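Local coordinates for protein urea carboxylase (Thermus thermophilus, PDB 3OEP) that is a fused KipI-KipA homologue with cyclophilin-like domains, of unestablished function, that may bind ATP and act as a hydrolase, at residues Arg113-Gly118 and Phe125-Glu130. Numbering follows the deposited sequence.
Sequences RVYALG and FLAEVE
Strands 113-117 and 125-127 pair as the two arms of an antiparallel beta hairpin. Arg113 N donates to Ala127 O over 2.9 Å, nearly along the C=O axis, and Ala127 N returns a bond to Arg113 O. Further along, a classic beta bulge shifts the register by one residue. There Tyr115 and Ala116 share a single partner, Phe125: Tyr115 N donates to Phe125 O, and Phe125 N reaches Ala116 O at 2.8 Å from above the carbonyl plane.

Tyr115 leaves the bulge with CG anti to its carbonyl carbon (chi1 -81°), which lays the ring alongside Ala127. Its CB passes Phe125 O at 3.9 Å. Next, CD1 and CE1 rest on the methyl of Ala127, with CE1 to Ala127 CB at 3.7 Å. Ala127 O lies at the ring edge, in plane, and Arg113 CD lies over one face of the ring, toward its rim. At the tip, OH binds two waters. One donates to Ala127 O; the other donates to Glu128 OE2, 2.7 Å from that oxygen. An alanine at Tyr115 would probably disturb this water network and would lose the ring contact with Ala127.

Val114 and Leu126 meet on one face of the sheet, their side chains crossing obliquely. The contact is tight, 3.5 Å between Val114 CG2 and Leu126 CD2.

Both residues also touch strand 194-199, which flanks 112-117 in a seven-stranded mixed sheet of a cyclophilin-like domain. Strand 156-159 borders the hairpin beyond 124-127. Helix 15-30 packs against Tyr115 and Arg113, and its Asn18 OD1 accepts a hydrogen bond from Arg113 NE.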
loop_
_atom_site.group_PDB
_atom_site.type_symbol
_atom_site.label_atom_id
_atom_site.label_comp_id
_atom_site.label_asym_id
_atom_site.label_seq_id
_atom_site.Cartn_x
_atom_site.Cartn_y
_atom_site.Cartn_z
ATOM N N ARG A 113 -10.783 21.987 6.112
ATOM C CA ARG A 113 -11.245 20.695 6.575
ATOM C C ARG A 113 -10.440 19.608 5.871
ATOM O O ARG A 113 -10.168 19.714 4.671
ATOM C CB ARG A 113 -12.728 20.541 6.241
ATOM C CG ARG A 113 -13.336 19.216 6.619
ATOM C CD ARG A 113 -14.782 19.145 6.141
ATOM N NE ARG A 113 -15.339 17.825 6.401
ATOM C CZ ARG A 113 -15.957 17.463 7.523
ATOM N NH1 ARG A 113 -16.141 18.325 8.521
ATOM N NH2 ARG A 113 -16.407 16.217 7.642
ATOM N N VAL A 114 -10.065 18.571 6.612
ATOM C CA VAL A 114 -9.434 17.391 6.034
ATOM C C VAL A 114 -10.511 16.529 5.377
ATOM O O VAL A 114 -11.280 15.859 6.069
ATOM C CB VAL A 114 -8.689 16.544 7.094
ATOM C CG1 VAL A 114 -8.068 15.307 6.446
ATOM C CG2 VAL A 114 -7.623 17.386 7.801
ATOM N N TYR A 115 -10.569 16.559 4.048
ATOM C CA TYR A 115 -11.554 15.784 3.286
ATOM C C TYR A 115 -11.103 14.353 2.987
ATOM O O TYR A 115 -11.928 13.479 2.738
ATOM C CB TYR A 115 -11.880 16.491 1.972
ATOM C CG TYR A 115 -12.888 17.594 2.140
ATOM C CD1 TYR A 115 -12.492 18.870 2.514
ATOM C CD2 TYR A 115 -14.242 17.350 1.951
ATOM C CE1 TYR A 115 -13.421 19.884 2.675
ATOM C CE2 TYR A 115 -15.183 18.368 2.109
ATOM C CZ TYR A 115 -14.758 19.629 2.474
ATOM O OH TYR A 115 -15.677 20.643 2.639
ATOM N N ALA A 116 -9.793 14.133 2.979
ATOM C CA ALA A 116 -9.226 12.818 2.731
ATOM C C ALA A 116 -7.849 12.789 3.361
ATOM O O ALA A 116 -7.231 13.828 3.566
ATOM C CB ALA A 116 -9.130 12.537 1.243
ATOM N N LEU A 117 -7.385 11.589 3.673
ATOM C CA LEU A 117 -6.122 11.415 4.345
ATOM C C LEU A 117 -5.508 10.165 3.788
ATOM O O LEU A 117 -6.165 9.131 3.717
ATOM C CB LEU A 117 -6.333 11.261 5.849
ATOM C CG LEU A 117 -5.108 11.325 6.760
ATOM C CD1 LEU A 117 -4.581 12.743 6.844
ATOM C CD2 LEU A 117 -5.476 10.828 8.149
ATOM N N GLY A 118 -4.266 10.266 3.351
ATOM C CA GLY A 118 -3.480 9.070 3.103
ATOM C C GLY A 118 -3.025 8.797 1.688
ATOM O O GLY A 118 -2.738 7.648 1.358
ATOM N N PHE A 125 -5.573 15.870 2.541
ATOM C CA PHE A 125 -6.121 16.682 1.468
ATOM C C PHE A 125 -7.114 17.630 2.121
ATOM O O PHE A 125 -8.122 17.194 2.675
ATOM C CB PHE A 125 -6.808 15.825 0.404
ATOM C CG PHE A 125 -5.852 15.103 -0.536
ATOM C CD1 PHE A 125 -4.491 15.414 -0.588
ATOM C CD2 PHE A 125 -6.333 14.141 -1.401
ATOM C CE1 PHE A 125 -3.640 14.744 -1.462
ATOM C CE2 PHE A 125 -5.488 13.476 -2.271
ATOM C CZ PHE A 125 -4.148 13.774 -2.303
ATOM N N LEU A 126 -6.791 18.919 2.073
ATOM C CA LEU A 126 -7.546 19.969 2.743
ATOM C C LEU A 126 -8.252 20.873 1.738
ATOM O O LEU A 126 -7.722 21.144 0.668
ATOM C CB LEU A 126 -6.582 20.819 3.563
ATOM C CG LEU A 126 -5.782 20.097 4.644
ATOM C CD1 LEU A 126 -4.423 20.763 4.848
ATOM C CD2 LEU A 126 -6.567 20.081 5.923
ATOM N N ALA A 127 -9.442 21.347 2.098
ATOM C CA ALA A 127 -10.180 22.308 1.271
ATOM C C ALA A 127 -10.956 23.220 2.219
ATOM O O ALA A 127 -11.197 22.818 3.358
ATOM C CB ALA A 127 -11.130 21.572 0.306
ATOM N N GLU A 128 -11.360 24.429 1.808
ATOM C CA GLU A 128 -11.194 24.993 0.462
ATOM C C GLU A 128 -10.161 26.114 0.398
ATOM O O GLU A 128 -10.210 27.073 1.180
ATOM C CB GLU A 128 -12.519 25.607 -0.014
ATOM C CG GLU A 128 -13.675 24.632 -0.147
ATOM C CD GLU A 128 -15.001 25.306 -0.500
ATOM O OE1 GLU A 128 -15.080 26.560 -0.549
ATOM O OE2 GLU A 128 -15.981 24.568 -0.714
ATOM N N VAL A 129 -9.270 26.025 -0.581
ATOM C CA VAL A 129 -8.383 27.132 -0.938
ATOM C C VAL A 129 -9.223 28.306 -1.458
ATOM O O VAL A 129 -10.175 28.118 -2.229
ATOM C CB VAL A 129 -7.349 26.680 -2.014
ATOM C CG1 VAL A 129 -6.556 27.858 -2.573
ATOM C CG2 VAL A 129 -6.403 25.640 -1.439
ATOM N N GLU A 130 -8.884 29.515 -1.011
ATOM C CA GLU A 130 -9.562 30.730 -1.470
ATOM C C GLU A 130 -9.551 30.800 -2.995
ATOM O O GLU A 130 -8.551 30.468 -3.614
ATOM C CB GLU A 130 -8.873 31.980 -0.916
ATOM C CG GLU A 130 -9.044 32.192 0.583
ATOM C CD GLU A 130 -10.470 32.539 0.974
ATOM O OE1 GLU A 130 -11.007 33.538 0.454
ATOM O OE2 GLU A 130 -11.048 31.819 1.813
HETATM O O HOH W 1 -14.291 23.202 3.835
HETATM O O HOH W 2 -16.613 22.545 0.879
#